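DUF115 domain-containing protein (Magnetospirillum magneticum AMB-1, PDB 5MU5) is a Maf glycosyltransferase that probably transfers a nonulosonic-acid-type sugar to flagellin and is involved in formation of the bacterial flagellum. Local coordinates at residues Ala558-Asp563 with Met572-Glu577; Thr552-Cys557 with Gly596-Ala601; Leu409-Val414 with Val496-Thr501; Thr396-Ala401 with Asp474-Ile479. All blocks are in the same frame, centred on the assembly; numbering follows the deposited sequence.

Contact 1 (Ala558-Asp563 with Met572-Glu577); sequences AQAMDD and MLVLSE
Two helical turns, 558-563 and 572-577, come together where the CA atoms of Ala-560 and Val-574 lie 6.8 Å apart, a short separation that a methyl side chain on one of the helices makes possible. The CB of Ala-560 points at the other helix and touches two residues there. Its nearer partner is CG1 of Val-574, 3.7 Å away; its second is CD2 of Leu-575, at 4.2 Å from the same CB. Val-574 also directs its CB at the opposing helix, and its first torsion sets CG1 anti to the backbone N (chi1 174°), the branch that does the touching. Leu-575 starts off along the flank of its helix, and only the end of the longer chain, through CD2, swings in to the alanine. Alanine suits the near point because it adds little bulk, while valine and leucine supply the methyls that cover it. These helices, 546-564 and 568-579, are consecutive and joined by a short connection, so the pair is a helical hairpin within the Maf helical bundle domain. Leu-575 also packs on Met-599 and Tyr-605 of helix 589-609, while Asp-562, on another face of its helix, makes a salt bridge with Arg-626 of helix 618-646. With no hydrogen bond between the two segments, their direct contact is purely apolar, resting on the fit of three aliphatic side chains, of which Ala-560 and Leu-575 are buried.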
loop_
_atom_site.group_PDB
_atom_site.type_symbol
_atom_site.label_atom_id
_atom_site.label_comp_id
_atom_site.label_asym_id
_atom_site.label_seq_id
_atom_site.Cartn_x
_atom_site.Cartn_y
_atom_site.Cartn_z
ATOM N N ALA A 558 20.036 14.913 -2.601
ATOM C CA ALA A 558 20.609 15.815 -3.585
ATOM C C ALA A 558 22.015 15.346 -3.885
ATOM O O ALA A 558 22.416 15.218 -5.054
ATOM C CB ALA A 558 20.635 17.236 -3.056
ATOM N N GLN A 559 22.749 15.036 -2.826
ATOM C CA GLN A 559 24.129 14.576 -2.949
ATOM C C GLN A 559 24.228 13.243 -3.708
ATOM O O GLN A 559 25.143 13.035 -4.515
ATOM C CB GLN A 559 24.741 14.431 -1.549
ATOM C CG GLN A 559 26.220 14.070 -1.536
ATOM C CD GLN A 559 27.067 15.122 -2.225
ATOM O OE1 GLN A 559 26.827 16.315 -2.074
ATOM N NE2 GLN A 559 28.055 14.686 -2.990
ATOM N N ALA A 560 23.276 12.347 -3.441
ATOM C CA ALA A 560 23.191 11.056 -4.128
ATOM C C ALA A 560 23.039 11.253 -5.624
ATOM O O ALA A 560 23.710 10.601 -6.400
ATOM C CB ALA A 560 22.021 10.249 -3.592
ATOM N N MET A 561 22.155 12.159 -6.025
ATOM C CA MET A 561 21.984 12.499 -7.442
ATOM C C MET A 561 23.309 13.016 -8.044
ATOM O O MET A 561 23.691 12.598 -9.137
ATOM C CB MET A 561 20.835 13.521 -7.602
ATOM C CG MET A 561 20.707 14.162 -8.971
ATOM S SD MET A 561 20.397 12.947 -10.274
ATOM C CE MET A 561 18.662 12.618 -9.948
ATOM N N ASP A 562 24.022 13.894 -7.334
ATOM C CA ASP A 562 25.333 14.383 -7.827
ATOM C C ASP A 562 26.359 13.263 -7.940
ATOM O O ASP A 562 27.131 13.235 -8.879
ATOM C CB ASP A 562 25.940 15.488 -6.940
ATOM C CG ASP A 562 25.287 16.843 -7.146
ATOM O OD1 ASP A 562 24.538 17.016 -8.132
ATOM O OD2 ASP A 562 25.511 17.746 -6.308
ATOM N N ASP A 563 26.378 12.352 -6.981
ATOM C CA ASP A 563 27.361 11.281 -7.009
ATOM C C ASP A 563 27.023 10.214 -8.042
ATOM O O ASP A 563 27.921 9.552 -8.527
ATOM C CB ASP A 563 27.481 10.614 -5.629
ATOM C CG ASP A 563 27.979 11.565 -4.550
ATOM O OD1 ASP A 563 28.691 12.539 -4.876
ATOM O OD2 ASP A 563 27.672 11.331 -3.365
ATOM N N MET A 572 19.274 4.697 -8.048
ATOM C CA MET A 572 18.005 4.211 -7.443
ATOM C C MET A 572 18.236 3.407 -6.196
ATOM O O MET A 572 17.495 3.550 -5.234
ATOM C CB MET A 572 17.190 3.335 -8.394
ATOM C CG MET A 572 16.244 4.067 -9.308
ATOM S SD MET A 572 15.084 5.216 -8.534
ATOM C CE MET A 572 14.596 4.407 -7.004
ATOM N N LEU A 573 19.257 2.552 -6.210
ATOM C CA LEU A 573 19.604 1.779 -5.013
ATOM C C LEU A 573 19.948 2.706 -3.871
ATOM O O LEU A 573 19.524 2.486 -2.747
ATOM C CB LEU A 573 20.785 0.830 -5.259
ATOM C CG LEU A 573 20.457 -0.408 -6.089
ATOM C CD1 LEU A 573 21.716 -1.080 -6.633
ATOM C CD2 LEU A 573 19.629 -1.385 -5.276
ATOM N N VAL A 574 20.696 3.757 -4.161
ATOM C CA VAL A 574 21.092 4.691 -3.109
ATOM C C VAL A 574 19.893 5.469 -2.558
ATOM O O VAL A 574 19.770 5.625 -1.354
ATOM C CB VAL A 574 22.191 5.648 -3.587
ATOM C CG1 VAL A 574 22.492 6.708 -2.536
ATOM C CG2 VAL A 574 23.459 4.864 -3.880
ATOM N N LEU A 575 19.007 5.942 -3.428
ATOM C CA LEU A 575 17.825 6.682 -2.966
ATOM C C LEU A 575 16.870 5.784 -2.194
ATOM O O LEU A 575 16.296 6.196 -1.182
ATOM C CB LEU A 575 17.060 7.316 -4.133
ATOM C CG LEU A 575 17.732 8.485 -4.843
ATOM C CD1 LEU A 575 16.902 8.878 -6.064
ATOM C CD2 LEU A 575 17.911 9.666 -3.891
ATOM N N SER A 576 16.671 4.565 -2.678
ATOM C CA SER A 576 15.783 3.637 -1.979
ATOM C C SER A 576 16.263 3.400 -0.559
ATOM O O SER A 576 15.472 3.539 0.389
ATOM C CB SER A 576 15.662 2.310 -2.709
ATOM O OG SER A 576 14.869 2.483 -3.871
ATOM N N GLU A 577 17.553 3.075 -0.414
ATOM C CA GLU A 577 18.142 2.854 0.913
ATOM C C GLU A 577 17.890 4.027 1.867
ATOM O O GLU A 577 17.579 3.812 3.029
ATOM C CB GLU A 577 19.641 2.569 0.821
ATOM C CG GLU A 577 20.330 2.489 2.178
ATOM C CD GLU A 577 21.797 2.114 2.070
ATOM O OE1 GLU A 577 22.379 2.238 0.964
ATOM O OE2 GLU A 577 22.380 1.699 3.095
#

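Contact 2 (Thr552-Cys557 with Gly596-Ala601); sequences TLLGEC and GTLMMA
Leu-598 reaches across to helix 546-564 and lays its CD1 methyl against Cys-557, 3.5 Å from the SG atom, with the CB of Cys-557 at 4.0 Å from the same CD1. One methyl thus touches both side-chain atoms of the cysteine, and it also approaches Leu-554, whose CD2 is 4.1 Å from CD1 of Leu-598. In this way Leu-598 meets two residues about one turn apart on the facing helix. The two leucines cross obliquely, so they meet through one methyl each and do not lie alongside one another. In Leu-598 CG stands anti to the carbonyl carbon (chi1 -60°) and the second torsion is extended (chi2 -178°), which carries CD1 well out from its own backbone. That reach is needed, because the nearest CA atoms, those of Cys-557 and Leu-598, are 8.5 Å apart. A small, weakly polar thiol suits a buried position facing a leucine methyl, and Leu-554, which leaves its helix along the flank, has the length to bring CD2 back to the interface. No hydrogen bond joins the segments. Both belong to the Maf helical bundle domain, and other helices of the bundle line the same apolar interior: Met-632 and Met-636 of helix 618-646 touch Leu-598, Thr-637 of that helix meets Leu-554, and Leu-575 and Leu-579 of helix 568-579 pack on Cys-557.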
loop_
_atom_site.group_PDB
_atom_site.type_symbol
_atom_site.label_atom_id
_atom_site.label_comp_id
_atom_site.label_asym_id
_atom_site.label_seq_id
_atom_site.Cartn_x
_atom_site.Cartn_y
_atom_site.Cartn_z
ATOM N N THR A 552 18.054 17.690 6.234
ATOM C CA THR A 552 19.214 16.797 6.222
ATOM C C THR A 552 19.003 15.639 5.236
ATOM O O THR A 552 19.880 15.315 4.424
ATOM C CB THR A 552 19.464 16.260 7.654
ATOM O OG1 THR A 552 19.869 17.350 8.493
ATOM C CG2 THR A 552 20.542 15.177 7.681
ATOM N N LEU A 553 17.835 15.013 5.307
ATOM C CA LEU A 553 17.497 13.927 4.389
ATOM C C LEU A 553 17.505 14.404 2.925
ATOM O O LEU A 553 18.024 13.734 2.030
ATOM C CB LEU A 553 16.130 13.314 4.748
ATOM C CG LEU A 553 15.680 12.115 3.899
ATOM C CD1 LEU A 553 16.747 11.021 3.819
ATOM C CD2 LEU A 553 14.372 11.539 4.406
ATOM N N LEU A 554 16.910 15.562 2.692
ATOM C CA LEU A 554 16.842 16.126 1.360
ATOM C C LEU A 554 18.243 16.382 0.838
ATOM O O LEU A 554 18.532 16.100 -0.319
ATOM C CB LEU A 554 16.049 17.427 1.383
ATOM C CG LEU A 554 14.542 17.268 1.580
ATOM C CD1 LEU A 554 13.895 18.639 1.729
ATOM C CD2 LEU A 554 13.931 16.508 0.411
ATOM N N GLY A 555 19.104 16.917 1.701
ATOM C CA GLY A 555 20.479 17.172 1.334
ATOM C C GLY A 555 21.171 15.897 0.894
ATOM O O GLY A 555 21.926 15.901 -0.081
ATOM N N GLU A 556 20.906 14.798 1.602
ATOM C CA GLU A 556 21.538 13.507 1.287
ATOM C C GLU A 556 21.054 12.944 -0.061
ATOM O O GLU A 556 21.832 12.327 -0.787
ATOM C CB GLU A 556 21.341 12.498 2.442
ATOM C CG GLU A 556 22.154 12.845 3.694
ATOM C CD GLU A 556 21.781 12.033 4.941
ATOM O OE1 GLU A 556 20.758 11.306 4.921
ATOM O OE2 GLU A 556 22.512 12.128 5.966
ATOM N N CYS A 557 19.796 13.201 -0.415
ATOM C CA CYS A 557 19.270 12.784 -1.722
ATOM C C CYS A 557 19.821 13.625 -2.859
ATOM O O CYS A 557 20.017 13.116 -3.954
ATOM C CB CYS A 557 17.747 12.874 -1.761
ATOM S SG CYS A 557 16.919 11.839 -0.542
ATOM N N GLY A 596 7.545 10.040 -0.969
ATOM C CA GLY A 596 6.559 9.919 -2.033
ATOM C C GLY A 596 6.900 10.865 -3.161
ATOM O O GLY A 596 6.879 10.491 -4.336
ATOM N N THR A 597 7.242 12.089 -2.794
ATOM C CA THR A 597 7.552 13.093 -3.764
ATOM C C THR A 597 8.834 12.743 -4.517
ATOM O O THR A 597 8.813 12.652 -5.756
ATOM C CB THR A 597 7.571 14.452 -3.087
ATOM O OG1 THR A 597 6.244 14.712 -2.586
ATOM C CG2 THR A 597 7.989 15.553 -4.061
ATOM N N LEU A 598 9.920 12.477 -3.790
ATOM C CA LEU A 598 11.195 12.114 -4.440
ATOM C C LEU A 598 11.144 10.830 -5.303
ATOM O O LEU A 598 11.747 10.781 -6.385
ATOM C CB LEU A 598 12.320 12.000 -3.415
ATOM C CG LEU A 598 12.623 13.261 -2.600
ATOM C CD1 LEU A 598 13.792 12.999 -1.675
ATOM C CD2 LEU A 598 12.905 14.467 -3.480
ATOM N N MET A 599 10.427 9.805 -4.843
ATOM C CA MET A 599 10.319 8.555 -5.598
ATOM C C MET A 599 9.489 8.711 -6.862
ATOM O O MET A 599 9.750 8.055 -7.862
ATOM C CB MET A 599 9.749 7.411 -4.751
ATOM C CG MET A 599 10.723 6.803 -3.741
ATOM S SD MET A 599 12.181 6.005 -4.465
ATOM C CE MET A 599 13.341 7.360 -4.532
ATOM N N MET A 600 8.493 9.570 -6.824
ATOM C CA MET A 600 7.733 9.835 -8.008
ATOM C C MET A 600 8.547 10.628 -9.011
ATOM O O MET A 600 8.420 10.390 -10.225
ATOM C CB MET A 600 6.466 10.579 -7.659
ATOM C CG MET A 600 5.539 9.667 -6.906
ATOM S SD MET A 600 5.217 8.176 -7.865
ATOM C CE MET A 600 4.110 8.913 -9.090
ATOM N N ALA A 601 9.363 11.567 -8.519
ATOM C CA ALA A 601 10.264 12.285 -9.399
ATOM C C ALA A 601 11.219 11.295 -10.071
ATOM O O ALA A 601 11.433 11.362 -11.265
ATOM C CB ALA A 601 11.020 13.350 -8.644
#

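Contact 3 (Leu409-Val414 with Val496-Thr501); sequences LYLFGV and VMIENT
Val-496 meets the other segment through water: its carbonyl O receives a hydrogen bond from a water 2.7 Å away, and the same water donates to the O of Val-414 at 2.8 Å. Two carbonyls, neither able to donate to the other, are thereby joined by one molecule with two protons to give. Two residues on, Ile-498 carries the apolar part. Its CG1 lies anti to the carbonyl carbon (chi1 -56°) and the chain continues extended, sending CD1 to meet Leu-411 tip to tip, with CD1 of each 3.8 Å apart. The same CD1 of Ile-498 is 4.0 Å from CG1 of Val-414, a side chain that crosses it at about a right angle. An isoleucine fits here, since its longer branch reaches these two side chains while CG2 turns to helix 467-482. Strand 408-412 is third from one end of a mixed, largely parallel sheet flanked by helices, a layered alpha/beta arrangement of Rossmann-like kind; the loop holding 496-501 leaves strand 488-491 beside it, and Asn-491 is touched by Leu-411 and Ile-498 alike. Ile-498 to Thr-501 form a type II turn, with Asn-500 at the position whose positive phi asparagine tolerates well. Asn-500 hydrogen-bonds Arg-484 and the carbonyl of Gly-477. At the turn's end the OG1 of Thr-501 bonds back to the O of Ile-498 from 23° out of that carbonyl plane, while its CG2 lies 4.4 Å from CD1 of Leu-411.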
loop_
_atom_site.group_PDB
_atom_site.type_symbol
_atom_site.label_atom_id
_atom_site.label_comp_id
_atom_site.label_asym_id
_atom_site.label_seq_id
_atom_site.Cartn_x
_atom_site.Cartn_y
_atom_site.Cartn_z
ATOM N N LEU A 409 -22.495 -7.432 17.109
ATOM C CA LEU A 409 -22.550 -6.284 16.213
ATOM C C LEU A 409 -23.691 -6.401 15.248
ATOM O O LEU A 409 -23.910 -7.463 14.697
ATOM C CB LEU A 409 -21.284 -6.228 15.356
ATOM C CG LEU A 409 -20.022 -5.557 15.859
ATOM C CD1 LEU A 409 -19.569 -6.099 17.197
ATOM C CD2 LEU A 409 -18.928 -5.750 14.826
ATOM N N TYR A 410 -24.372 -5.285 15.013
ATOM C CA TYR A 410 -25.426 -5.220 14.020
ATOM C C TYR A 410 -25.099 -4.114 13.045
ATOM O O TYR A 410 -24.869 -2.968 13.443
ATOM C CB TYR A 410 -26.771 -4.981 14.677
ATOM C CG TYR A 410 -27.178 -6.129 15.560
ATOM C CD1 TYR A 410 -26.734 -6.214 16.866
ATOM C CD2 TYR A 410 -27.983 -7.154 15.077
ATOM C CE1 TYR A 410 -27.085 -7.280 17.667
ATOM C CE2 TYR A 410 -28.348 -8.219 15.877
ATOM C CZ TYR A 410 -27.891 -8.274 17.167
ATOM O OH TYR A 410 -28.254 -9.324 17.972
ATOM N N LEU A 411 -25.059 -4.460 11.767
ATOM C CA LEU A 411 -24.843 -3.462 10.729
ATOM C C LEU A 411 -26.148 -2.988 10.090
ATOM O O LEU A 411 -26.978 -3.774 9.661
ATOM C CB LEU A 411 -23.928 -3.996 9.641
ATOM C CG LEU A 411 -22.623 -4.656 10.060
ATOM C CD1 LEU A 411 -21.955 -5.152 8.785
ATOM C CD2 LEU A 411 -21.703 -3.738 10.847
ATOM N N PHE A 412 -26.294 -1.679 10.011
ATOM C CA PHE A 412 -27.419 -1.048 9.366
ATOM C C PHE A 412 -26.864 -0.008 8.397
ATOM O O PHE A 412 -25.857 0.653 8.687
ATOM C CB PHE A 412 -28.308 -0.359 10.397
ATOM C CG PHE A 412 -28.907 -1.289 11.405
ATOM C CD1 PHE A 412 -28.237 -1.569 12.577
ATOM C CD2 PHE A 412 -30.154 -1.835 11.201
ATOM C CE1 PHE A 412 -28.803 -2.401 13.532
ATOM C CE2 PHE A 412 -30.721 -2.678 12.131
ATOM C CZ PHE A 412 -30.051 -2.958 13.302
ATOM N N GLY A 413 -27.502 0.114 7.243
ATOM C CA GLY A 413 -27.099 1.088 6.241
ATOM C C GLY A 413 -25.700 0.879 5.702
ATOM O O GLY A 413 -25.066 1.837 5.266
ATOM N N VAL A 414 -25.197 -0.348 5.808
ATOM C CA VAL A 414 -23.889 -0.727 5.280
ATOM C C VAL A 414 -24.219 -1.542 4.034
ATOM O O VAL A 414 -24.078 -2.761 4.022
ATOM C CB VAL A 414 -23.089 -1.581 6.258
ATOM C CG1 VAL A 414 -21.687 -1.846 5.710
ATOM C CG2 VAL A 414 -22.965 -0.871 7.578
ATOM N N VAL A 496 -24.645 -5.665 -0.191
ATOM C CA VAL A 496 -23.774 -6.814 -0.428
ATOM C C VAL A 496 -23.626 -7.727 0.784
ATOM O O VAL A 496 -23.732 -7.294 1.933
ATOM C CB VAL A 496 -22.312 -6.445 -0.799
ATOM C CG1 VAL A 496 -22.245 -5.645 -2.067
ATOM C CG2 VAL A 496 -21.596 -5.739 0.351
ATOM N N MET A 497 -23.326 -8.984 0.490
ATOM C CA MET A 497 -22.934 -9.964 1.484
ATOM C C MET A 497 -21.525 -9.597 1.996
ATOM O O MET A 497 -20.587 -9.357 1.218
ATOM C CB MET A 497 -22.894 -11.364 0.835
ATOM C CG MET A 497 -22.563 -12.498 1.800
ATOM S SD MET A 497 -23.848 -12.738 3.059
ATOM C CE MET A 497 -24.953 -13.780 2.084
ATOM N N ILE A 498 -21.379 -9.536 3.310
ATOM C CA ILE A 498 -20.097 -9.288 3.942
ATOM C C ILE A 498 -19.666 -10.577 4.664
ATOM O O ILE A 498 -20.440 -11.154 5.428
ATOM C CB ILE A 498 -20.208 -8.128 4.938
ATOM C CG1 ILE A 498 -20.756 -6.879 4.225
ATOM C CG2 ILE A 498 -18.868 -7.845 5.579
ATOM C CD1 ILE A 498 -21.201 -5.773 5.159
ATOM N N GLU A 499 -18.458 -11.048 4.386
ATOM C CA GLU A 499 -17.906 -12.215 5.082
ATOM C C GLU A 499 -17.910 -12.014 6.592
ATOM O O GLU A 499 -17.740 -10.897 7.087
ATOM C CB GLU A 499 -16.432 -12.455 4.705
ATOM C CG GLU A 499 -16.178 -12.931 3.301
ATOM C CD GLU A 499 -14.689 -13.120 3.014
ATOM O OE1 GLU A 499 -14.022 -13.911 3.720
ATOM O OE2 GLU A 499 -14.178 -12.490 2.064
ATOM N N ASN A 500 -18.029 -13.127 7.304
ATOM C CA ASN A 500 -18.045 -13.165 8.748
ATOM C C ASN A 500 -19.225 -12.451 9.395
ATOM O O ASN A 500 -19.136 -12.037 10.548
ATOM C CB ASN A 500 -16.719 -12.656 9.276
ATOM C CG ASN A 500 -15.585 -13.551 8.881
ATOM O OD1 ASN A 500 -15.649 -14.723 9.130
ATOM N ND2 ASN A 500 -14.548 -13.005 8.289
ATOM N N THR A 501 -20.326 -12.331 8.658
ATOM C CA THR A 501 -21.558 -11.729 9.170
ATOM C C THR A 501 -22.685 -12.661 8.833
ATOM O O THR A 501 -22.569 -13.416 7.886
ATOM C CB THR A 501 -21.895 -10.363 8.500
ATOM O OG1 THR A 501 -22.221 -10.569 7.120
ATOM C CG2 THR A 501 -20.759 -9.410 8.602
HETATM O O HOH W 1 -25.081 -5.205 3.080
#

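Contact 4 (Thr396-Ala401 with Asp474-Ile479)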
loop_
_atom_site.group_PDB
_atom_site.type_symbol
_atom_site.label_atom_id
_atom_site.label_comp_id
_atom_site.label_asym_id
_atom_site.label_seq_id
_atom_site.Cartn_x
_atom_site.Cartn_y
_atom_site.Cartn_z
ATOM N N THR A 396 -14.008 2.258 9.979
ATOM C CA THR A 396 -13.527 2.905 11.204
ATOM C C THR A 396 -14.420 2.565 12.371
ATOM O O THR A 396 -13.938 2.217 13.436
ATOM C CB THR A 396 -13.492 4.441 11.059
ATOM O OG1 THR A 396 -12.876 4.803 9.812
ATOM C CG2 THR A 396 -12.742 5.063 12.223
ATOM N N GLY A 397 -15.730 2.653 12.166
ATOM C CA GLY A 397 -16.683 2.330 13.230
ATOM C C GLY A 397 -16.655 0.859 13.616
ATOM O O GLY A 397 -16.717 0.515 14.779
ATOM N N THR A 398 -16.555 -0.020 12.640
ATOM C CA THR A 398 -16.520 -1.442 12.926
ATOM C C THR A 398 -15.267 -1.814 13.686
ATOM O O THR A 398 -15.330 -2.536 14.680
ATOM C CB THR A 398 -16.583 -2.226 11.631
ATOM O OG1 THR A 398 -17.795 -1.868 10.957
ATOM C CG2 THR A 398 -16.550 -3.716 11.907
ATOM N N THR A 399 -14.120 -1.310 13.247
ATOM C CA THR A 399 -12.862 -1.691 13.880
ATOM C C THR A 399 -12.764 -1.042 15.261
ATOM O O THR A 399 -12.268 -1.674 16.201
ATOM C CB THR A 399 -11.611 -1.396 13.002
ATOM O OG1 THR A 399 -10.448 -1.965 13.623
ATOM C CG2 THR A 399 -11.367 0.087 12.845
ATOM N N ALA A 400 -13.266 0.191 15.387
ATOM C CA ALA A 400 -13.273 0.886 16.690
ATOM C C ALA A 400 -14.114 0.100 17.671
ATOM O O ALA A 400 -13.730 -0.074 18.818
ATOM C CB ALA A 400 -13.812 2.303 16.571
ATOM N N ALA A 401 -15.265 -0.379 17.221
ATOM C CA ALA A 401 -16.173 -1.118 18.098
ATOM C C ALA A 401 -15.546 -2.404 18.636
ATOM O O ALA A 401 -15.688 -2.730 19.809
ATOM C CB ALA A 401 -17.458 -1.436 17.368
ATOM N N ASP A 474 -14.400 -5.886 1.868
ATOM C CA ASP A 474 -13.331 -6.809 2.243
ATOM C C ASP A 474 -12.684 -6.405 3.579
ATOM O O ASP A 474 -12.307 -7.274 4.369
ATOM C CB ASP A 474 -12.264 -6.938 1.130
ATOM C CG ASP A 474 -12.797 -7.657 -0.150
ATOM O OD1 ASP A 474 -14.007 -7.990 -0.263
ATOM O OD2 ASP A 474 -11.985 -7.888 -1.069
ATOM N N ALA A 475 -12.559 -5.100 3.852
ATOM C CA ALA A 475 -11.915 -4.674 5.116
ATOM C C ALA A 475 -12.818 -4.997 6.322
ATOM O O ALA A 475 -12.333 -5.390 7.388
ATOM C CB ALA A 475 -11.521 -3.206 5.081
ATOM N N LEU A 476 -14.126 -4.902 6.120
ATOM C CA LEU A 476 -15.097 -5.239 7.157
ATOM C C LEU A 476 -15.058 -6.707 7.499
ATOM O O LEU A 476 -15.003 -7.063 8.673
ATOM C CB LEU A 476 -16.515 -4.872 6.734
ATOM C CG LEU A 476 -16.894 -3.397 6.720
ATOM C CD1 LEU A 476 -18.302 -3.225 6.176
ATOM C CD2 LEU A 476 -16.785 -2.793 8.107
ATOM N N GLY A 477 -15.081 -7.570 6.488
ATOM C CA GLY A 477 -15.011 -9.015 6.714
ATOM C C GLY A 477 -13.717 -9.406 7.384
ATOM O O GLY A 477 -13.666 -10.229 8.305
ATOM N N ARG A 478 -12.646 -8.824 6.924
ATOM C CA ARG A 478 -11.355 -9.143 7.484
ATOM C C ARG A 478 -11.262 -8.710 8.980
ATOM O O ARG A 478 -10.823 -9.483 9.804
ATOM C CB ARG A 478 -10.245 -8.514 6.616
ATOM C CG ARG A 478 -8.850 -8.628 7.220
ATOM C CD ARG A 478 -7.726 -8.142 6.291
ATOM N NE ARG A 478 -7.865 -6.731 5.901
ATOM C CZ ARG A 478 -8.330 -6.288 4.726
ATOM N NH1 ARG A 478 -8.722 -7.125 3.761
ATOM N NH2 ARG A 478 -8.397 -4.976 4.501
ATOM N N ILE A 479 -11.651 -7.494 9.350
ATOM C CA ILE A 479 -11.515 -7.118 10.773
ATOM C C ILE A 479 -12.444 -7.965 11.632
ATOM O O ILE A 479 -12.060 -8.457 12.688
ATOM C CB ILE A 479 -11.698 -5.589 11.037
ATOM C CG1 ILE A 479 -11.192 -5.213 12.431
ATOM C CG2 ILE A 479 -13.139 -5.153 10.888
ATOM C CD1 ILE A 479 -9.700 -5.385 12.600
#
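Helical segments 396-401 and 474-479 run nearly parallel, 7° between their directions, with axes 9.9 Å apart at closest approach; Thr-399 and Ile-479 bring their CA atoms to 6.4 Å. Thr-398 points at the other helix, where the side chain of Leu-476 stands at about a right angle to its own and puts CD2 3.2 Å from OG1 of Thr-398. That hydroxyl is bonded to the carbonyl of Thr-394 one turn back, so the polar atom already has a partner although a leucine methyl lies against it. CG2 of Thr-398 meets CG2 of Ile-479 at 3.8 Å, the two side chains passing side by side and pointing opposite ways. Helices 393-404 and 467-482 belong to the layer packed on the mixed sheet, each followed in the chain by a strand of it, 408-412 and 488-491, neighbours in parallel, as in alternating alpha/beta folds. Ile-479 has CG1 anti to the backbone N (chi1 -165°), which lays it across Thr-399, with CG1 3.5 Å from OG1 of that threonine, itself bonded to the carbonyl of Asp-387. With alanine in place of Ile-479, the loss of both branches is likely to leave a gap between the helices and CG2 of Thr-398 without its methyl partner. Beyond the two segments Ile-479 also touches Leu-402.

In the fold
The four contacts form two groups on opposite sides of the chain's centre. Contacts 3 and 4, centres 10 Å apart, come first in the chain and cross, since their segments alternate: helix 393-404 leads into strand 408-412, and helix 467-482 precedes the loop of 496-501. They touch where Leu-476 meets Val-414 and Ile-498 packs on Gly-477, tying sheet, helix layer and loop together. Contacts 1 and 2, centres 9 Å apart, share helix 546-564, and contact 1 is nested within the loop contact 2 closes; Met-572 and Met-599 pack together between them. The centres of one group lie 35 to 48 Å from those of the other, consistent with separate interiors for the alpha/beta part and the helical bundle.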